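Local coordinates for protein 1A (Cricket paralysis virus, PDB 6C3R) that suppresses antiviral RNA silencing in insect cells by inactivating host Argonaute-2 and recruiting a cellular ubiquitin ligase complex that promotes its degradation, at residues Leu4-Ala9 and Val30-Gln35; Gly23-Phe28 and Ser99-Gly104; Leu39-Tyr44 and Arg58-Arg63; Phe77-Gly82 and Leu136-Gln141; Gly82-Phe87 and Gly104-Ser109. All blocks are in the same frame, centred on the assembly; numbering follows the deposited sequence.

Contact 1: residues Leu4-Ala9 and Val30-Gln35; sequences LEELAA and VQSKPQ
The helical turn 4-9 meets the irregular chain 30-35 at a single backbone approach, with the CA atoms of Glu6 and Ser32 6.1 Å apart. Glu6 bridges the gap. Its CG stands anti to the backbone N (chi1 175°) and the chain beyond is extended, so the carboxylate arrives end-on at the backbone of Gln31 and Ser32. Glu6 OE1 accepts a nearly straight but weak hydrogen bond from Ser32 N at 3.4 Å. A water 3.1 Å from Glu6 OE1 probably donates to it and accepts from Lys33 N. A glutamate suits this place because a long acidic side chain can reach two successive amide groups of a loop, one directly and one through solvent. Glu6 OE2 lies against Gln31 CA at 3.7 Å. Ser32, small enough to sit close to the helix, turns its OG past Glu6 CB to hydrogen-bond Asn2 O. One helical turn on, Ala9 CB packs on Val30 CG1 at 3.9 Å. The helical segment belongs to the BC-box, through which the viral E3 ligase is assembled. Helix 110-114 flanks the junction, touching Glu5, Ala9 and Ser32, while Gln31 continues the backbone pairing of strand 26-30 with strand 104-108.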
# COMPACT_ATOMS: atom_id res chain seq x y z
N LEU A 4 -6.68 -2.48 35.88
CA LEU A 4 -6.93 -1.28 36.67
C LEU A 4 -6.39 -0.02 35.98
O LEU A 4 -7.08 1.00 35.90
CB LEU A 4 -6.36 -1.45 38.09
CG LEU A 4 -6.77 -0.45 39.20
CD1 LEU A 4 -6.83 -1.11 40.57
CD2 LEU A 4 -5.85 0.74 39.22
N GLU A 5 -5.19 -0.09 35.43
CA GLU A 5 -4.63 1.05 34.72
C GLU A 5 -5.27 1.24 33.33
O GLU A 5 -5.50 2.38 32.92
CB GLU A 5 -3.11 0.92 34.61
CG GLU A 5 -2.46 2.23 34.22
CD GLU A 5 -0.95 2.26 34.42
OE1 GLU A 5 -0.32 1.22 34.75
OE2 GLU A 5 -0.41 3.36 34.22
N GLU A 6 -5.53 0.13 32.63
CA GLU A 6 -6.28 0.13 31.36
C GLU A 6 -7.68 0.72 31.48
O GLU A 6 -8.15 1.43 30.58
CB GLU A 6 -6.37 -1.31 30.80
CG GLU A 6 -7.23 -1.46 29.54
CD GLU A 6 -6.99 -2.77 28.78
OE1 GLU A 6 -6.31 -3.68 29.32
OE2 GLU A 6 -7.51 -2.90 27.64
N LEU A 7 -8.35 0.43 32.60
CA LEU A 7 -9.71 0.91 32.84
C LEU A 7 -9.79 2.43 32.95
O LEU A 7 -10.65 3.04 32.32
CB LEU A 7 -10.29 0.26 34.11
CG LEU A 7 -10.85 -1.16 33.93
CD1 LEU A 7 -11.03 -1.84 35.29
CD2 LEU A 7 -12.16 -1.16 33.15
N ALA A 8 -8.88 3.03 33.72
CA ALA A 8 -8.82 4.48 33.88
C ALA A 8 -8.61 5.21 32.54
O ALA A 8 -9.30 6.18 32.27
CB ALA A 8 -7.72 4.87 34.87
N ALA A 9 -7.68 4.73 31.73
CA ALA A 9 -7.47 5.27 30.37
C ALA A 9 -8.70 5.13 29.46
O ALA A 9 -9.00 6.03 28.68
CB ALA A 9 -6.26 4.62 29.70
N VAL A 30 -5.65 1.47 23.19
CA VAL A 30 -4.92 1.55 24.46
C VAL A 30 -5.15 0.30 25.31
O VAL A 30 -6.16 0.19 26.01
CB VAL A 30 -5.32 2.80 25.25
CG1 VAL A 30 -4.61 2.84 26.60
CG2 VAL A 30 -5.01 4.06 24.45
N GLN A 31 -4.21 -0.63 25.28
CA GLN A 31 -4.38 -1.94 25.90
C GLN A 31 -3.14 -2.38 26.66
O GLN A 31 -2.01 -2.14 26.21
CB GLN A 31 -4.66 -2.96 24.82
CG GLN A 31 -5.75 -2.55 23.85
CD GLN A 31 -5.95 -3.60 22.79
OE1 GLN A 31 -5.08 -4.44 22.58
NE2 GLN A 31 -7.09 -3.55 22.11
N SER A 32 -3.35 -3.05 27.78
CA SER A 32 -2.26 -3.56 28.59
C SER A 32 -1.59 -4.78 27.98
O SER A 32 -0.38 -4.91 28.04
CB SER A 32 -2.74 -3.89 29.99
OG SER A 32 -2.91 -2.71 30.74
N LYS A 33 -2.39 -5.67 27.43
CA LYS A 33 -1.89 -6.96 26.93
C LYS A 33 -2.56 -7.27 25.59
O LYS A 33 -3.52 -8.03 25.53
CB LYS A 33 -2.14 -8.07 27.95
CG LYS A 33 -1.21 -8.02 29.16
CD LYS A 33 -1.45 -9.21 30.08
CE LYS A 33 -0.24 -9.55 30.94
NZ LYS A 33 -0.41 -10.87 31.63
N PRO A 34 -2.05 -6.64 24.51
CA PRO A 34 -2.67 -6.77 23.20
C PRO A 34 -2.41 -8.12 22.58
O PRO A 34 -1.38 -8.73 22.83
CB PRO A 34 -2.01 -5.67 22.39
CG PRO A 34 -0.69 -5.48 23.02
CD PRO A 34 -0.88 -5.74 24.47
N GLN A 35 -3.34 -8.57 21.75
CA GLN A 35 -3.23 -9.87 21.10
C GLN A 35 -2.56 -9.67 19.75
O GLN A 35 -3.19 -9.80 18.71
CB GLN A 35 -4.62 -10.50 20.94
CG GLN A 35 -5.48 -10.49 22.21
CD GLN A 35 -4.98 -11.41 23.31
OE1 GLN A 35 -3.91 -12.02 23.20
NE2 GLN A 35 -5.76 -11.52 24.40
O HOH W 1 -5.57 -5.66 26.99

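Contact 2: residues Gly23-Phe28 and Ser99-Gly104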
# COMPACT_ATOMS: atom_id res chain seq x y z
N GLY A 23 -7.19 9.17 14.11
CA GLY A 23 -6.50 10.28 13.47
C GLY A 23 -6.55 10.12 11.96
O GLY A 23 -7.50 9.60 11.41
N PHE A 24 -5.48 10.55 11.30
CA PHE A 24 -5.40 10.59 9.84
C PHE A 24 -5.00 9.24 9.23
O PHE A 24 -3.82 8.88 9.21
CB PHE A 24 -4.39 11.68 9.44
CG PHE A 24 -4.45 12.05 7.99
CD1 PHE A 24 -5.66 12.42 7.39
CD2 PHE A 24 -3.29 12.06 7.21
CE1 PHE A 24 -5.72 12.76 6.05
CE2 PHE A 24 -3.35 12.40 5.86
CZ PHE A 24 -4.56 12.75 5.28
N PHE A 25 -6.01 8.51 8.72
CA PHE A 25 -5.85 7.13 8.19
C PHE A 25 -5.13 6.19 9.15
O PHE A 25 -4.47 5.23 8.73
CB PHE A 25 -5.16 7.13 6.81
CG PHE A 25 -5.92 7.90 5.79
CD1 PHE A 25 -7.20 7.50 5.40
CD2 PHE A 25 -5.38 9.05 5.22
CE1 PHE A 25 -7.92 8.23 4.47
CE2 PHE A 25 -6.09 9.78 4.28
CZ PHE A 25 -7.37 9.37 3.91
N CYS A 26 -5.29 6.46 10.44
CA CYS A 26 -4.67 5.68 11.48
C CYS A 26 -5.33 5.98 12.81
O CYS A 26 -5.58 7.15 13.13
CB CYS A 26 -3.17 5.97 11.56
SG CYS A 26 -2.25 4.78 12.55
N THR A 27 -5.59 4.93 13.59
CA THR A 27 -6.13 5.06 14.93
C THR A 27 -5.27 4.28 15.95
O THR A 27 -4.63 3.29 15.61
CB THR A 27 -7.62 4.61 14.97
OG1 THR A 27 -8.17 4.87 16.25
CG2 THR A 27 -7.78 3.12 14.67
N PHE A 28 -5.28 4.75 17.20
CA PHE A 28 -4.58 4.09 18.30
C PHE A 28 -5.59 3.39 19.19
O PHE A 28 -6.69 3.91 19.39
CB PHE A 28 -3.84 5.10 19.18
CG PHE A 28 -2.47 5.44 18.73
CD1 PHE A 28 -1.39 4.64 19.09
CD2 PHE A 28 -2.23 6.59 18.00
CE1 PHE A 28 -0.10 4.96 18.70
CE2 PHE A 28 -0.93 6.92 17.60
CZ PHE A 28 0.13 6.10 17.95
N SER A 99 -14.93 5.24 -3.47
CA SER A 99 -14.31 6.38 -2.78
C SER A 99 -14.13 6.13 -1.27
O SER A 99 -14.07 7.09 -0.49
CB SER A 99 -15.13 7.65 -3.02
OG SER A 99 -14.41 8.81 -2.61
N THR A 100 -14.02 4.86 -0.88
CA THR A 100 -13.96 4.45 0.53
C THR A 100 -12.50 4.47 1.01
O THR A 100 -11.61 4.39 0.18
CB THR A 100 -14.52 3.02 0.71
OG1 THR A 100 -15.70 2.86 -0.08
CG2 THR A 100 -14.84 2.72 2.18
N PHE A 101 -12.27 4.59 2.32
CA PHE A 101 -10.92 4.54 2.92
C PHE A 101 -10.94 3.94 4.35
O PHE A 101 -11.95 4.05 5.04
CB PHE A 101 -10.29 5.94 2.95
CG PHE A 101 -10.03 6.54 1.59
CD1 PHE A 101 -8.87 6.24 0.89
CD2 PHE A 101 -10.96 7.41 1.00
CE1 PHE A 101 -8.63 6.79 -0.37
CE2 PHE A 101 -10.73 7.96 -0.26
CZ PHE A 101 -9.56 7.65 -0.94
N GLY A 102 -9.82 3.33 4.76
CA GLY A 102 -9.69 2.67 6.09
C GLY A 102 -8.53 3.21 6.93
O GLY A 102 -7.80 4.08 6.46
N ASN A 103 -8.37 2.70 8.16
CA ASN A 103 -7.41 3.25 9.14
C ASN A 103 -6.38 2.21 9.62
O ASN A 103 -6.76 1.12 10.03
CB ASN A 103 -8.15 3.79 10.38
CG ASN A 103 -8.84 5.13 10.14
OD1 ASN A 103 -8.32 6.18 10.54
ND2 ASN A 103 -10.03 5.10 9.52
N GLY A 104 -5.10 2.56 9.60
CA GLY A 104 -4.06 1.69 10.15
C GLY A 104 -4.23 1.55 11.65
O GLY A 104 -4.70 2.46 12.30
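Phe25 brings CE1 against Phe101 CB at 3.6 Å, the two ring planes oblique at 56°. Phe25 CG lies anti to the carbonyl carbon (chi1 -60°), which brings the CD1 edge of that ring to Gly102 O, 3.6 Å away and near the ring plane. An aromatic ring suits this place by offering an edge to the carbonyl and CE1 to the neighbouring side chain. The backbone does the joining. Gly104 N gives a straight hydrogen bond to Phe25 O at 2.9 Å, arriving above the carbonyl plane, and Thr27 N returns one to Gly104 O, also 2.9 Å, nearly along the C=O axis. Cys26 is thus bracketed by two bonds to one residue, and Cys26 CA comes within 3.3 Å of Gly104 O in a CA-H...O contact. The CA atoms of Cys26 and Gly104 are 4.2 Å apart. Asn103 OD1 stands 3.0 Å from Cys26 N, at a poor angle for bonding. Phe101 also meets the ring of His95 and, like Ser99 and Thr100, is poorly ordered; all three belong to the region that binds and inhibits host AGO2. The pattern is that of a parallel beta bridge, here opening the two-stranded sheet of 26-30 and 104-108.

Contact 3: residues Leu39-Tyr44 and Arg58-Arg63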
# COMPACT_ATOMS: atom_id res chain seq x y z
N LEU A 39 -3.17 -9.85 15.03
CA LEU A 39 -2.95 -8.82 14.02
C LEU A 39 -1.85 -9.14 12.99
O LEU A 39 -1.48 -8.27 12.20
CB LEU A 39 -2.64 -7.50 14.72
CG LEU A 39 -3.71 -6.98 15.67
CD1 LEU A 39 -3.18 -5.78 16.44
CD2 LEU A 39 -4.99 -6.61 14.93
N GLU A 40 -1.36 -10.39 12.97
CA GLU A 40 -0.33 -10.82 12.01
C GLU A 40 -0.89 -11.67 10.86
O GLU A 40 -2.06 -12.06 10.85
CB GLU A 40 0.83 -11.53 12.74
CG GLU A 40 1.73 -10.53 13.48
CD GLU A 40 2.91 -11.16 14.21
OE1 GLU A 40 3.29 -12.31 13.89
OE2 GLU A 40 3.47 -10.48 15.11
N SER A 41 -0.03 -11.92 9.88
CA SER A 41 -0.35 -12.72 8.70
C SER A 41 0.73 -13.76 8.52
O SER A 41 1.78 -13.66 9.15
CB SER A 41 -0.35 -11.83 7.45
OG SER A 41 0.97 -11.45 7.08
N GLU A 42 0.47 -14.74 7.67
CA GLU A 42 1.52 -15.62 7.16
C GLU A 42 1.55 -15.36 5.67
O GLU A 42 0.52 -15.49 5.03
CB GLU A 42 1.24 -17.10 7.47
CG GLU A 42 2.51 -17.96 7.43
CD GLU A 42 2.27 -19.46 7.57
OE1 GLU A 42 1.34 -20.00 6.93
OE2 GLU A 42 3.03 -20.12 8.31
N CYS A 43 2.71 -14.97 5.14
CA CYS A 43 2.79 -14.46 3.78
C CYS A 43 4.07 -14.83 3.03
O CYS A 43 5.17 -14.47 3.45
CB CYS A 43 2.55 -12.93 3.78
SG CYS A 43 1.94 -12.15 2.25
N TYR A 44 3.91 -15.56 1.92
CA TYR A 44 5.02 -15.97 1.06
C TYR A 44 4.68 -15.58 -0.36
O TYR A 44 3.63 -15.95 -0.86
CB TYR A 44 5.22 -17.50 1.09
CG TYR A 44 5.20 -18.13 2.46
CD1 TYR A 44 6.38 -18.29 3.19
CD2 TYR A 44 4.00 -18.57 3.04
CE1 TYR A 44 6.37 -18.86 4.45
CE2 TYR A 44 3.98 -19.14 4.30
CZ TYR A 44 5.16 -19.29 5.01
OH TYR A 44 5.17 -19.86 6.26
N ARG A 58 6.91 -5.77 7.55
CA ARG A 58 7.36 -4.49 8.08
C ARG A 58 6.31 -3.76 8.94
O ARG A 58 6.66 -3.23 10.00
CB ARG A 58 7.83 -3.61 6.93
CG ARG A 58 8.28 -2.22 7.31
CD ARG A 58 9.56 -2.22 8.13
NE ARG A 58 10.20 -0.90 8.06
CZ ARG A 58 11.10 -0.43 8.92
NH1 ARG A 58 11.53 -1.15 9.96
NH2 ARG A 58 11.58 0.80 8.73
N GLU A 59 5.06 -3.71 8.49
CA GLU A 59 3.97 -3.08 9.24
C GLU A 59 3.76 -3.75 10.61
O GLU A 59 3.66 -3.09 11.65
CB GLU A 59 2.67 -3.03 8.40
CG GLU A 59 1.57 -2.15 9.01
CD GLU A 59 0.43 -1.74 8.05
OE1 GLU A 59 0.68 -1.27 6.92
OE2 GLU A 59 -0.76 -1.86 8.43
N GLU A 60 3.73 -5.08 10.62
CA GLU A 60 3.58 -5.88 11.87
C GLU A 60 4.74 -5.66 12.84
O GLU A 60 4.54 -5.58 14.04
CB GLU A 60 3.50 -7.37 11.54
CG GLU A 60 2.30 -7.78 10.68
CD GLU A 60 2.43 -9.18 10.06
OE1 GLU A 60 3.33 -9.98 10.47
OE2 GLU A 60 1.59 -9.49 9.16
N GLU A 61 5.95 -5.61 12.30
CA GLU A 61 7.18 -5.41 13.06
C GLU A 61 7.15 -4.06 13.80
O GLU A 61 7.45 -3.97 15.01
CB GLU A 61 8.38 -5.48 12.11
CG GLU A 61 9.74 -5.44 12.77
CD GLU A 61 10.88 -5.06 11.83
OE1 GLU A 61 11.92 -5.77 11.83
OE2 GLU A 61 10.76 -4.06 11.09
N LEU A 62 6.74 -3.03 13.07
CA LEU A 62 6.63 -1.68 13.59
C LEU A 62 5.49 -1.49 14.60
O LEU A 62 5.68 -0.81 15.61
CB LEU A 62 6.46 -0.69 12.43
CG LEU A 62 7.68 -0.46 11.54
CD1 LEU A 62 7.33 0.38 10.33
CD2 LEU A 62 8.79 0.19 12.32
N ARG A 63 4.32 -2.07 14.34
CA ARG A 63 3.25 -2.04 15.34
C ARG A 63 3.74 -2.66 16.65
O ARG A 63 3.45 -2.14 17.73
CB ARG A 63 2.00 -2.78 14.85
CG ARG A 63 0.84 -2.75 15.84
CD ARG A 63 -0.32 -3.66 15.45
NE ARG A 63 -0.90 -3.27 14.16
CZ ARG A 63 -0.79 -3.92 13.00
NH1 ARG A 63 -0.13 -5.07 12.87
NH2 ARG A 63 -1.37 -3.41 11.93
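Glu60 carries this contact, in which helix 53-70 is tied to the chain entering strand 42-45, a strand that pairs antiparallel with one of the second subunit. The glutamate points at the opposite segment with its chain extended beyond CG, so that a buried carboxylate reaches the backbone of Ser41. There Glu60 OE2 is gripped twice: Ser41 OG donates to its syn lone pair at 2.9 Å, and Ser41 N adds a weak, bent bond at 3.0 Å. Serine suits the spot because, with OG between the backbone N and the carbonyl carbon (chi1 72°), hydroxyl and amide converge on the same oxygen. OE1 forms a salt bridge with Lys57, which also binds Ser41 O; this positive charge probably helps keep Glu60 ionised although Glu40 OE1 stands only 4.1 Å from Glu60 OE1. The two carboxylates lie in nearly parallel planes, and the methylene Glu40 CG packs against Glu60 OE1 at 3.5 Å. Leu39 and Arg63 make the second half. They cross at about a right angle, the leucine resting on the apolar part of the arginine, whose NE is bonded to Leu105 O. Phe49 of the second subunit packs on both, and Cys43 forms a disulfide with Cys53, close to Cys43 of that subunit. Arg63 is bent at chi3 (-61°), and Leu39 CD1 touches Arg63 CD at 3.7 Å.

Contact 4: residues Phe77-Gly82 and Leu136-Gln141; sequences FEEWKG and LRKRTQ
Glu79 and Lys138 cross obliquely at the edge of this contact and meet at their tips, Lys138 NZ donating to the syn lone pair of Glu79 OE1 in a 2.7 Å salt bridge. Glu79 sets out away from the C-terminal tail, but its bend at chi2 (-65°) swings the carboxylate back. Lys138, bent at chi3, runs its methylenes past Glu78 O; its length lets it follow the helix surface before reaching the acid. Glu78 points toward the tail, and Glu78 OE2 is held from above the carboxylate plane by Lys81 NZ at 2.8 Å, a salt bridge between residues i and i+3 on one helical turn. The tail that receives them forms an inverse gamma turn centred on Lys138, just after helix 129-136, and so turns the chain across the first turns of helix 77-90. Lys81 NZ also makes a weak bond to Arg137 O, and it crosses Arg139 obliquely, 3.8 Å from Arg139 NH1. That guanidinium is bonded to Ala134 O, while Glu78 probably offsets the two positive charges. Leu136 turns inward to Trp119 and Val84, and the side chain of Arg137 comes within about 4 Å of Arg133, a site involved in inhibiting stress granule formation.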
# COMPACT_ATOMS: atom_id res chain seq x y z
N PHE A 77 11.11 9.52 23.57
CA PHE A 77 9.81 9.85 22.93
C PHE A 77 9.89 10.30 21.47
O PHE A 77 8.91 10.15 20.73
CB PHE A 77 9.05 10.89 23.75
CG PHE A 77 7.64 11.13 23.26
CD1 PHE A 77 6.65 10.16 23.40
CD2 PHE A 77 7.30 12.34 22.67
CE1 PHE A 77 5.35 10.38 22.94
CE2 PHE A 77 6.00 12.56 22.22
CZ PHE A 77 5.02 11.59 22.36
N GLU A 78 11.04 10.81 21.05
CA GLU A 78 11.24 11.28 19.68
C GLU A 78 11.58 10.10 18.79
O GLU A 78 11.20 10.02 17.62
CB GLU A 78 12.36 12.32 19.64
CG GLU A 78 12.14 13.50 20.59
CD GLU A 78 10.92 14.32 20.23
OE1 GLU A 78 10.24 14.78 21.16
OE2 GLU A 78 10.63 14.50 19.02
N GLU A 79 12.33 9.18 19.35
CA GLU A 79 12.59 7.92 18.68
C GLU A 79 11.35 7.07 18.56
O GLU A 79 11.17 6.39 17.59
CB GLU A 79 13.69 7.17 19.41
CG GLU A 79 15.03 7.88 19.31
CD GLU A 79 15.54 7.95 17.89
OE1 GLU A 79 16.02 9.02 17.47
OE2 GLU A 79 15.46 6.92 17.18
N TRP A 80 10.49 7.13 19.57
CA TRP A 80 9.19 6.50 19.47
C TRP A 80 8.40 7.11 18.32
O TRP A 80 7.81 6.37 17.52
CB TRP A 80 8.42 6.66 20.76
CG TRP A 80 7.06 6.00 20.71
CD1 TRP A 80 6.78 4.68 20.89
CD2 TRP A 80 5.80 6.63 20.44
NE1 TRP A 80 5.44 4.45 20.76
CE2 TRP A 80 4.82 5.64 20.49
CE3 TRP A 80 5.43 7.93 20.14
CZ2 TRP A 80 3.46 5.92 20.26
CZ3 TRP A 80 4.08 8.21 19.93
CH2 TRP A 80 3.12 7.21 19.99
N LYS A 81 8.38 8.43 18.23
CA LYS A 81 7.66 9.10 17.16
C LYS A 81 8.17 8.75 15.79
O LYS A 81 7.38 8.62 14.86
CB LYS A 81 7.72 10.59 17.31
CG LYS A 81 6.69 11.13 18.30
CD LYS A 81 7.09 12.50 18.80
CE LYS A 81 7.23 13.53 17.70
NZ LYS A 81 8.00 14.70 18.21
N GLY A 82 9.49 8.62 15.65
CA GLY A 82 10.08 8.20 14.39
C GLY A 82 9.58 6.83 13.95
O GLY A 82 9.40 6.60 12.77
N LEU A 136 5.20 14.47 13.50
CA LEU A 136 6.10 13.37 13.90
C LEU A 136 7.63 13.61 13.73
O LEU A 136 8.42 12.70 14.03
CB LEU A 136 5.70 12.07 13.18
CG LEU A 136 4.26 11.58 13.38
CD1 LEU A 136 4.02 10.36 12.50
CD2 LEU A 136 3.95 11.27 14.85
N ARG A 137 8.04 14.79 13.27
CA ARG A 137 9.48 15.07 13.10
C ARG A 137 10.23 15.01 14.42
O ARG A 137 9.76 15.53 15.44
CB ARG A 137 9.74 16.42 12.44
CG ARG A 137 11.24 16.68 12.25
CD ARG A 137 11.56 17.64 11.12
NE ARG A 137 11.58 17.01 9.79
CZ ARG A 137 10.62 17.10 8.85
NH1 ARG A 137 9.50 17.81 9.05
NH2 ARG A 137 10.79 16.47 7.69
N LYS A 138 11.40 14.38 14.39
CA LYS A 138 12.20 14.17 15.58
C LYS A 138 12.86 15.45 16.07
O LYS A 138 14.02 15.73 15.75
CB LYS A 138 13.28 13.11 15.34
CG LYS A 138 12.74 11.73 15.03
CD LYS A 138 13.77 10.66 15.35
CE LYS A 138 15.04 10.80 14.52
NZ LYS A 138 16.06 9.80 14.93
N ARG A 139 12.12 16.22 16.86
CA ARG A 139 12.69 17.34 17.61
C ARG A 139 13.74 16.84 18.61
O ARG A 139 13.82 15.65 18.90
CB ARG A 139 11.57 18.08 18.35
CG ARG A 139 10.63 18.82 17.41
CD ARG A 139 9.23 18.98 17.97
NE ARG A 139 8.33 19.60 16.98
CZ ARG A 139 7.68 18.97 15.99
NH1 ARG A 139 7.81 17.65 15.80
NH2 ARG A 139 6.89 19.67 15.18
N THR A 140 14.58 17.74 19.11
CA THR A 140 15.54 17.37 20.15
C THR A 140 14.87 17.16 21.52
O THR A 140 15.13 16.16 22.19
CB THR A 140 16.71 18.38 20.27
OG1 THR A 140 17.74 17.82 21.10
CG2 THR A 140 16.28 19.74 20.83
N GLN A 141 13.97 18.09 21.89
CA GLN A 141 13.32 18.10 23.20
C GLN A 141 11.86 18.48 23.04
O GLN A 141 11.07 18.32 23.97
CB GLN A 141 14.04 19.09 24.12
CG GLN A 141 13.76 18.88 25.61
CD GLN A 141 14.64 19.76 26.50
OE1 GLN A 141 15.14 20.80 26.07
NE2 GLN A 141 14.82 19.34 27.75

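Contact 5: residues Gly82-Phe87 and Gly104-Ser109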
# COMPACT_ATOMS: atom_id res chain seq x y z
N GLY A 82 9.49 8.62 15.65
CA GLY A 82 10.08 8.20 14.39
C GLY A 82 9.58 6.83 13.95
O GLY A 82 9.40 6.60 12.77
N LEU A 83 9.36 5.92 14.90
CA LEU A 83 8.78 4.61 14.58
C LEU A 83 7.35 4.77 14.06
O LEU A 83 6.97 4.17 13.08
CB LEU A 83 8.75 3.69 15.80
CG LEU A 83 10.04 3.12 16.39
CD1 LEU A 83 9.79 2.53 17.76
CD2 LEU A 83 10.62 2.08 15.46
N VAL A 84 6.57 5.60 14.71
CA VAL A 84 5.24 5.88 14.22
C VAL A 84 5.30 6.43 12.79
O VAL A 84 4.51 6.08 11.95
CB VAL A 84 4.47 6.84 15.16
CG1 VAL A 84 3.12 7.18 14.59
CG2 VAL A 84 4.31 6.20 16.53
N TRP A 85 6.25 7.32 12.55
CA TRP A 85 6.43 7.93 11.23
C TRP A 85 6.76 6.88 10.15
O TRP A 85 6.22 6.93 9.06
CB TRP A 85 7.50 9.03 11.31
CG TRP A 85 7.87 9.56 9.96
CD1 TRP A 85 9.10 9.52 9.36
CD2 TRP A 85 6.99 10.19 9.03
NE1 TRP A 85 9.03 10.07 8.12
CE2 TRP A 85 7.75 10.51 7.89
CE3 TRP A 85 5.62 10.52 9.04
CZ2 TRP A 85 7.19 11.14 6.76
CZ3 TRP A 85 5.06 11.15 7.93
CH2 TRP A 85 5.85 11.45 6.81
N LYS A 86 7.63 5.95 10.48
CA LYS A 86 7.91 4.80 9.60
C LYS A 86 6.71 3.90 9.33
O LYS A 86 6.57 3.39 8.23
CB LYS A 86 9.02 3.95 10.16
CG LYS A 86 10.38 4.57 10.00
CD LYS A 86 11.33 3.89 10.98
CE LYS A 86 12.77 4.23 10.70
NZ LYS A 86 13.55 3.92 11.94
N PHE A 87 5.89 3.68 10.35
CA PHE A 87 4.63 2.97 10.20
C PHE A 87 3.74 3.74 9.24
O PHE A 87 3.28 3.18 8.26
CB PHE A 87 3.92 2.79 11.54
CG PHE A 87 2.65 2.00 11.46
CD1 PHE A 87 1.44 2.63 11.20
CD2 PHE A 87 2.67 0.62 11.61
CE1 PHE A 87 0.25 1.91 11.09
CE2 PHE A 87 1.49 -0.10 11.53
CZ PHE A 87 0.28 0.54 11.25
N GLY A 104 -5.10 2.56 9.60
CA GLY A 104 -4.06 1.69 10.15
C GLY A 104 -4.23 1.55 11.65
O GLY A 104 -4.70 2.46 12.30
N LEU A 105 -3.85 0.39 12.20
CA LEU A 105 -4.04 0.13 13.62
C LEU A 105 -2.72 0.14 14.38
O LEU A 105 -1.79 -0.58 14.00
CB LEU A 105 -4.74 -1.20 13.82
CG LEU A 105 -5.01 -1.65 15.25
CD1 LEU A 105 -5.68 -0.56 16.07
CD2 LEU A 105 -5.89 -2.89 15.26
N LEU A 106 -2.66 0.94 15.45
CA LEU A 106 -1.55 0.95 16.38
C LEU A 106 -2.02 0.82 17.80
O LEU A 106 -3.13 1.22 18.12
CB LEU A 106 -0.73 2.23 16.27
CG LEU A 106 0.09 2.30 14.99
CD1 LEU A 106 0.61 3.72 14.77
CD2 LEU A 106 1.24 1.32 14.98
N ILE A 107 -1.15 0.27 18.65
CA ILE A 107 -1.48 -0.00 20.04
C ILE A 107 -0.39 0.50 20.96
O ILE A 107 0.79 0.31 20.70
CB ILE A 107 -1.70 -1.52 20.30
CG1 ILE A 107 -2.67 -2.07 19.27
CG2 ILE A 107 -2.21 -1.75 21.72
CD1 ILE A 107 -3.06 -3.50 19.48
N VAL A 108 -0.81 1.07 22.07
CA VAL A 108 0.08 1.70 23.02
C VAL A 108 -0.40 1.26 24.41
O VAL A 108 -1.59 1.04 24.58
CB VAL A 108 0.04 3.24 22.75
CG1 VAL A 108 -0.39 4.08 23.94
CG2 VAL A 108 1.36 3.71 22.18
N SER A 109 0.49 1.14 25.38
CA SER A 109 0.05 0.83 26.75
C SER A 109 -0.72 2.03 27.40
O SER A 109 -0.60 3.18 26.93
CB SER A 109 1.24 0.42 27.63
OG SER A 109 1.98 1.54 28.09
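Phe87 stands with CG anti to its backbone N (chi1 -177°), which sends the phenyl group off helix 77-90 toward the strand, and its second torsion turns a face of the ring to Leu106. Leu106 answers with CG anti to the carbonyl carbon, so that the two side chains reach for each other tip to tip. The methyl CD2 of Leu106 then sits almost centrally over one face of the Phe87 ring, 3.6 Å from the centroid and 8° off the ring normal, a well-formed CH-pi contact. The other methyl, Leu106 CD1, rests near the rim, 3.8 Å from Phe87 CD1. A branched leucine can offer one methyl to the ring while the other, Leu106 CD1, meets Val84 CG1 at 4.3 Å. The arrangement is a helix laid on one face of a small parallel sheet, strands 26-30 and 104-108, with the axes of helix 82-87 and strand 104-108 nearly antiparallel at 160° and 11.0 Å apart. Between them the buried surface is mostly apolar, as suits a contact whose centre lies about 3 Å from the centre of the chain. At the far end of the ring, Phe87 CZ comes to 3.6 Å from Leu105 O. Gly104 CA meets the ring edge near its plane, 4.4 Å from Phe87 CE1. Cys26, Phe28 and Ile66 also pack on Leu106, and Val84 reaches Leu136 of helix 129-136.

In the fold
Contact 5 lies at the middle of the fold and touches each of the others. It shares Gly104 with contact 2, about 13 Å away between centres, where the same two strands pair, and Gly82 with contact 4, about 12 Å away between centres, through helix 77-90. Contact 3 joins it from the dimer side, about 13 Å off between centres, the two meeting at Arg63 and Leu105; both reach the second subunit. Contact 1 is about 17 Å from contact 5 between centres, linked by Gln31 N to Val108 O. The functional parts are thus spread out: contact 1, with part of the BC-box, and contact 2, with part of the AGO2-binding region, have centres about 22 Å apart.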